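Local coordinates for sensory rhodopsin transducer (Thermotoga maritima, PDB 1NC7), which is of unknown function but belongs to the family of the Anabaena sensory rhodopsin transducer, probably acts in signalling, and binds magnesium ions, at residues 23-37 and 98-112. Residues are numbered along the deposited sequence; the frame is centred on the assembly and turned at random.
Sequences MNGARKWFFPDGYIP and CKPYSIMAESNVPVV. With EDO (1,2-ethanediol), chain O.
A bend at chi3 (58°) in Arg27 turns its guanidinium back onto Ser107 and Asn108, where strand 101-107 runs into its corner, while Tyr101, its CG held between its own N and carbonyl carbon (chi1 62°), lays its ring over Gly34. NE of Arg27 meets Ser107 O at 2.9 Å, nearly straight and in the guanidinium plane, and Asn108 O lies over one face; since Ser107 N also binds Arg27 O, two bonds tie Arg27, at its own corner, to Ser107, just before the other. A leucine in place of Arg27 would probably leave Ser107 O without this side-chain donor and the Ser107 end freer to shift. Strands 28-34 and 101-107 run antiparallel between these ends, at 171°. On one face Lys28 NZ bridges to Glu106 OE2 at 2.8 Å, and Arg63 takes the other carboxylate oxygen. At the bulge after Phe31, Ser102 OG donates to Pro32 O at 2.6 Å, and Gly34 CA sits 3.6 Å from the Tyr101 ring centroid, a CH-pi contact where a CB would clash. Across the corner, Trp29 NE1 reaches back to Ala26 O, which Val111 N meets from the opposite face of its plane. Two neighbouring interior strands of the antiparallel sheet are thus joined by backbone bonds, with side-chain donors gripping carbonyls where the regular pairing breaks.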
loop_
_atom_site.group_PDB
_atom_site.type_symbol
_atom_site.label_atom_id
_atom_site.label_comp_id
_atom_site.label_asym_id
_atom_site.label_seq_id
_atom_site.Cartn_x
_atom_site.Cartn_y
_atom_site.Cartn_z
HETATM N N MSE D 23 -17.451 1.072 17.499
HETATM C CA MSE D 23 -16.886 -0.028 16.723
HETATM C C MSE D 23 -15.738 0.433 15.828
HETATM O O MSE D 23 -15.661 1.606 15.459
HETATM C CB MSE D 23 -17.984 -0.671 15.874
HETATM C CG MSE D 23 -19.180 -1.141 16.689
HETATM SE SE MSE D 23 -20.656 -1.746 15.604
HETATM C CE MSE D 23 -21.528 -0.048 15.316
ATOM N N ASN D 24 -14.852 -0.495 15.479
ATOM C CA ASN D 24 -13.704 -0.180 14.634
ATOM C C ASN D 24 -13.830 -0.763 13.232
ATOM O O ASN D 24 -14.226 -1.917 13.057
ATOM C CB ASN D 24 -12.412 -0.719 15.252
ATOM C CG ASN D 24 -12.229 -0.298 16.691
ATOM O OD1 ASN D 24 -12.226 0.893 17.009
ATOM N ND2 ASN D 24 -12.065 -1.277 17.572
ATOM N N GLY D 25 -13.481 0.036 12.234
ATOM C CA GLY D 25 -13.539 -0.443 10.869
ATOM C C GLY D 25 -14.646 0.143 10.021
ATOM O O GLY D 25 -15.253 1.157 10.366
ATOM N N ALA D 26 -14.900 -0.514 8.897
ATOM C CA ALA D 26 -15.922 -0.084 7.957
ATOM C C ALA D 26 -16.687 -1.297 7.445
ATOM O O ALA D 26 -16.181 -2.416 7.469
ATOM C CB ALA D 26 -15.278 0.657 6.795
ATOM N N ARG D 27 -17.905 -1.075 6.967
ATOM C CA ARG D 27 -18.711 -2.180 6.476
ATOM C C ARG D 27 -18.468 -2.570 5.019
ATOM O O ARG D 27 -18.866 -3.653 4.596
ATOM C CB ARG D 27 -20.194 -1.877 6.698
ATOM C CG ARG D 27 -20.594 -1.940 8.167
ATOM C CD ARG D 27 -22.085 -1.726 8.354
ATOM N NE ARG D 27 -22.876 -2.707 7.616
ATOM C CZ ARG D 27 -24.204 -2.706 7.562
ATOM N NH1 ARG D 27 -24.894 -1.773 8.203
ATOM N NH2 ARG D 27 -24.843 -3.636 6.865
ATOM N N LYS D 28 -17.811 -1.702 4.255
ATOM C CA LYS D 28 -17.545 -2.009 2.854
ATOM C C LYS D 28 -16.086 -1.780 2.484
ATOM O O LYS D 28 -15.511 -0.743 2.813
ATOM C CB LYS D 28 -18.450 -1.173 1.949
ATOM C CG LYS D 28 -19.934 -1.433 2.167
ATOM C CD LYS D 28 -20.779 -0.695 1.142
ATOM C CE LYS D 28 -22.265 -0.875 1.419
ATOM N NZ LYS D 28 -22.661 -2.310 1.452
ATOM N N TRP D 29 -15.500 -2.759 1.799
ATOM C CA TRP D 29 -14.100 -2.694 1.380
ATOM C C TRP D 29 -13.955 -3.021 -0.100
ATOM O O TRP D 29 -14.673 -3.872 -0.626
ATOM C CB TRP D 29 -13.256 -3.652 2.227
ATOM C CG TRP D 29 -13.149 -3.196 3.639
ATOM C CD1 TRP D 29 -14.058 -3.390 4.647
ATOM C CD2 TRP D 29 -12.116 -2.373 4.185
ATOM N NE1 TRP D 29 -13.652 -2.730 5.783
ATOM C CE2 TRP D 29 -12.463 -2.098 5.527
ATOM C CE3 TRP D 29 -10.928 -1.837 3.668
ATOM C CZ2 TRP D 29 -11.665 -1.305 6.357
ATOM C CZ3 TRP D 29 -10.136 -1.050 4.495
ATOM C CH2 TRP D 29 -10.509 -0.793 5.826
ATOM N N PHE D 30 -13.011 -2.352 -0.760
ATOM C CA PHE D 30 -12.802 -2.515 -2.197
ATOM C C PHE D 30 -11.334 -2.692 -2.580
ATOM O O PHE D 30 -10.467 -1.950 -2.113
ATOM C CB PHE D 30 -13.363 -1.288 -2.921
ATOM C CG PHE D 30 -14.813 -1.011 -2.618
ATOM C CD1 PHE D 30 -15.808 -1.410 -3.499
ATOM C CD2 PHE D 30 -15.178 -0.364 -1.442
ATOM C CE1 PHE D 30 -17.156 -1.169 -3.210
ATOM C CE2 PHE D 30 -16.519 -0.118 -1.142
ATOM C CZ PHE D 30 -17.508 -0.521 -2.028
ATOM N N PHE D 31 -11.075 -3.668 -3.446
ATOM C CA PHE D 31 -9.724 -3.963 -3.924
ATOM C C PHE D 31 -9.769 -4.139 -5.440
ATOM O O PHE D 31 -10.148 -5.198 -5.941
ATOM C CB PHE D 31 -9.208 -5.250 -3.276
ATOM C CG PHE D 31 -9.035 -5.149 -1.792
ATOM C CD1 PHE D 31 -7.868 -4.623 -1.249
ATOM C CD2 PHE D 31 -10.055 -5.550 -0.935
ATOM C CE1 PHE D 31 -7.719 -4.498 0.131
ATOM C CE2 PHE D 31 -9.916 -5.429 0.447
ATOM C CZ PHE D 31 -8.746 -4.902 0.980
ATOM N N PRO D 32 -9.375 -3.103 -6.193
ATOM C CA PRO D 32 -9.399 -3.192 -7.655
ATOM C C PRO D 32 -8.470 -4.189 -8.340
ATOM O O PRO D 32 -8.834 -4.746 -9.376
ATOM C CB PRO D 32 -9.101 -1.755 -8.096
ATOM C CG PRO D 32 -9.634 -0.930 -6.958
ATOM C CD PRO D 32 -9.172 -1.710 -5.756
ATOM N N ASP D 33 -7.282 -4.420 -7.786
ATOM C CA ASP D 33 -6.347 -5.331 -8.440
ATOM C C ASP D 33 -6.307 -6.754 -7.905
ATOM O O ASP D 33 -5.534 -7.065 -6.999
ATOM C CB ASP D 33 -4.928 -4.753 -8.411
ATOM C CG ASP D 33 -3.973 -5.517 -9.318
ATOM O OD1 ASP D 33 -4.396 -6.531 -9.914
ATOM O OD2 ASP D 33 -2.803 -5.106 -9.439
ATOM N N GLY D 34 -7.138 -7.613 -8.490
ATOM C CA GLY D 34 -7.174 -9.007 -8.094
ATOM C C GLY D 34 -6.664 -9.872 -9.232
ATOM O O GLY D 34 -6.990 -9.628 -10.399
ATOM N N TYR D 35 -5.864 -10.882 -8.905
ATOM C CA TYR D 35 -5.307 -11.777 -9.915
ATOM C C TYR D 35 -4.609 -12.946 -9.231
ATOM O O TYR D 35 -3.764 -12.741 -8.363
ATOM C CB TYR D 35 -4.290 -11.012 -10.770
ATOM C CG TYR D 35 -3.713 -11.780 -11.940
ATOM C CD1 TYR D 35 -4.387 -11.835 -13.161
ATOM C CD2 TYR D 35 -2.475 -12.411 -11.843
ATOM C CE1 TYR D 35 -3.837 -12.489 -14.259
ATOM C CE2 TYR D 35 -1.916 -13.071 -12.937
ATOM C CZ TYR D 35 -2.603 -13.103 -14.141
ATOM O OH TYR D 35 -2.051 -13.733 -15.233
ATOM N N ILE D 36 -4.961 -14.168 -9.615
ATOM C CA ILE D 36 -4.331 -15.351 -9.042
ATOM C C ILE D 36 -3.311 -15.890 -10.043
ATOM O O ILE D 36 -3.688 -16.453 -11.068
ATOM C CB ILE D 36 -5.361 -16.472 -8.762
ATOM C CG1 ILE D 36 -6.440 -15.973 -7.798
ATOM C CG2 ILE D 36 -4.649 -17.704 -8.212
ATOM C CD1 ILE D 36 -5.915 -15.540 -6.448
ATOM N N PRO D 37 -2.006 -15.703 -9.772
ATOM C CA PRO D 37 -0.960 -16.194 -10.680
ATOM C C PRO D 37 -0.968 -17.727 -10.676
ATOM O O PRO D 37 -1.521 -18.333 -9.765
ATOM C CB PRO D 37 0.324 -15.622 -10.074
ATOM C CG PRO D 37 -0.153 -14.404 -9.327
ATOM C CD PRO D 37 -1.417 -14.904 -8.686
ATOM N N CYS D 98 -5.077 -16.674 -13.397
ATOM C CA CYS D 98 -4.645 -15.776 -14.460
ATOM C C CYS D 98 -5.794 -15.044 -15.139
ATOM O O CYS D 98 -5.797 -14.853 -16.357
ATOM C CB CYS D 98 -3.832 -16.556 -15.491
ATOM S SG CYS D 98 -2.387 -17.351 -14.767
ATOM N N LYS D 99 -6.767 -14.633 -14.335
ATOM C CA LYS D 99 -7.923 -13.902 -14.827
ATOM C C LYS D 99 -8.102 -12.678 -13.937
ATOM O O LYS D 99 -8.422 -12.802 -12.756
ATOM C CB LYS D 99 -9.177 -14.779 -14.771
ATOM C CG LYS D 99 -10.416 -14.117 -15.357
ATOM C CD LYS D 99 -11.610 -15.061 -15.351
ATOM C CE LYS D 99 -12.799 -14.439 -16.071
ATOM N NZ LYS D 99 -13.966 -15.358 -16.131
ATOM N N PRO D 100 -7.886 -11.480 -14.490
ATOM C CA PRO D 100 -8.035 -10.260 -13.691
ATOM C C PRO D 100 -9.431 -10.090 -13.106
ATOM O O PRO D 100 -10.426 -10.429 -13.742
ATOM C CB PRO D 100 -7.681 -9.153 -14.682
ATOM C CG PRO D 100 -8.075 -9.733 -16.003
ATOM C CD PRO D 100 -7.576 -11.154 -15.894
ATOM N N TYR D 101 -9.490 -9.571 -11.886
ATOM C CA TYR D 101 -10.764 -9.338 -11.225
ATOM C C TYR D 101 -10.606 -8.230 -10.192
ATOM O O TYR D 101 -9.506 -7.703 -9.995
ATOM C CB TYR D 101 -11.269 -10.633 -10.564
ATOM C CG TYR D 101 -10.386 -11.200 -9.466
ATOM C CD1 TYR D 101 -10.466 -10.721 -8.159
ATOM C CD2 TYR D 101 -9.481 -12.224 -9.734
ATOM C CE1 TYR D 101 -9.664 -11.254 -7.143
ATOM C CE2 TYR D 101 -8.676 -12.760 -8.730
ATOM C CZ TYR D 101 -8.773 -12.273 -7.442
ATOM O OH TYR D 101 -7.975 -12.808 -6.455
ATOM N N SER D 102 -11.718 -7.848 -9.579
ATOM C CA SER D 102 -11.725 -6.827 -8.539
ATOM C C SER D 102 -12.624 -7.359 -7.440
ATOM O O SER D 102 -13.479 -8.211 -7.691
ATOM C CB SER D 102 -12.267 -5.499 -9.061
ATOM O OG SER D 102 -11.384 -4.933 -10.011
ATOM N N ILE D 103 -12.437 -6.855 -6.226
ATOM C CA ILE D 103 -13.207 -7.328 -5.084
ATOM C C ILE D 103 -13.975 -6.248 -4.339
ATOM O O ILE D 103 -13.439 -5.185 -4.045
ATOM C CB ILE D 103 -12.280 -7.990 -4.031
ATOM C CG1 ILE D 103 -11.455 -9.107 -4.669
ATOM C CG2 ILE D 103 -13.107 -8.526 -2.869
ATOM C CD1 ILE D 103 -10.394 -9.674 -3.738
HETATM N N MSE D 104 -15.242 -6.530 -4.054
HETATM C CA MSE D 104 -16.062 -5.642 -3.246
HETATM C C MSE D 104 -16.521 -6.544 -2.109
HETATM O O MSE D 104 -17.082 -7.614 -2.348
HETATM C CB MSE D 104 -17.288 -5.118 -3.992
HETATM C CG MSE D 104 -18.293 -4.478 -3.030
HETATM SE SE MSE D 104 -19.833 -3.662 -3.855
HETATM C CE MSE D 104 -20.698 -5.254 -4.529
ATOM N N ALA D 105 -16.264 -6.129 -0.878
ATOM C CA ALA D 105 -16.657 -6.919 0.277
ATOM C C ALA D 105 -17.617 -6.115 1.136
ATOM O O ALA D 105 -17.358 -4.956 1.449
ATOM C CB ALA D 105 -15.422 -7.309 1.083
ATOM N N GLU D 106 -18.728 -6.738 1.516
ATOM C CA GLU D 106 -19.740 -6.073 2.328
ATOM C C GLU D 106 -20.002 -6.858 3.608
ATOM O O GLU D 106 -20.351 -8.035 3.562
ATOM C CB GLU D 106 -21.029 -5.937 1.521
ATOM C CG GLU D 106 -20.880 -5.055 0.293
ATOM C CD GLU D 106 -22.082 -5.127 -0.623
ATOM O OE1 GLU D 106 -22.277 -6.183 -1.263
ATOM O OE2 GLU D 106 -22.834 -4.131 -0.698
ATOM N N SER D 107 -19.831 -6.189 4.743
ATOM C CA SER D 107 -20.014 -6.803 6.052
ATOM C C SER D 107 -21.186 -6.194 6.808
ATOM O O SER D 107 -21.520 -5.028 6.610
ATOM C CB SER D 107 -18.737 -6.636 6.879
ATOM O OG SER D 107 -18.865 -7.242 8.153
ATOM N N ASN D 108 -21.805 -6.990 7.676
ATOM C CA ASN D 108 -22.935 -6.513 8.465
ATOM C C ASN D 108 -22.437 -5.661 9.632
ATOM O O ASN D 108 -23.183 -4.857 10.189
ATOM C CB ASN D 108 -23.763 -7.701 8.973
ATOM C CG ASN D 108 -23.000 -8.573 9.946
ATOM O OD1 ASN D 108 -21.837 -8.897 9.726
ATOM N ND2 ASN D 108 -23.662 -8.972 11.029
ATOM N N VAL D 109 -21.168 -5.841 9.993
ATOM C CA VAL D 109 -20.549 -5.080 11.072
ATOM C C VAL D 109 -19.186 -4.583 10.597
ATOM O O VAL D 109 -18.582 -5.168 9.698
ATOM C CB VAL D 109 -20.345 -5.930 12.349
ATOM C CG1 VAL D 109 -21.690 -6.402 12.883
ATOM C CG2 VAL D 109 -19.431 -7.112 12.054
ATOM N N PRO D 110 -18.684 -3.497 11.196
ATOM C CA PRO D 110 -17.383 -2.946 10.804
ATOM C C PRO D 110 -16.223 -3.929 10.941
ATOM O O PRO D 110 -16.114 -4.643 11.938
ATOM C CB PRO D 110 -17.221 -1.749 11.737
ATOM C CG PRO D 110 -18.644 -1.324 11.998
ATOM C CD PRO D 110 -19.326 -2.649 12.216
ATOM N N VAL D 111 -15.369 -3.961 9.921
ATOM C CA VAL D 111 -14.178 -4.809 9.914
ATOM C C VAL D 111 -13.092 -4.048 9.159
ATOM O O VAL D 111 -13.332 -2.950 8.665
ATOM C CB VAL D 111 -14.432 -6.168 9.204
ATOM C CG1 VAL D 111 -15.435 -6.990 10.000
ATOM C CG2 VAL D 111 -14.936 -5.940 7.784
ATOM N N VAL D 112 -11.891 -4.614 9.091
ATOM C CA VAL D 112 -10.803 -3.973 8.360
ATOM C C VAL D 112 -10.228 -5.030 7.433
ATOM O O VAL D 112 -10.099 -6.195 7.820
ATOM C CB VAL D 112 -9.693 -3.455 9.299
ATOM C CG1 VAL D 112 -8.640 -2.712 8.483
ATOM C CG2 VAL D 112 -10.289 -2.525 10.351
HETATM C C1 EDO O . 0.599 -5.917 -12.232
HETATM O O1 EDO O . 0.224 -6.668 -13.403
HETATM C C2 EDO O . -0.033 -6.524 -11.022
HETATM O O2 EDO O . -1.484 -6.697 -11.087
HETATM O O HOH W 1 -13.759 -4.716 13.390
HETATM O O HOH W 2 -22.147 -3.445 4.091
HETATM O O HOH W 3 -3.432 -13.835 -18.145
HETATM O O HOH W 4 -7.154 -14.814 -11.383
#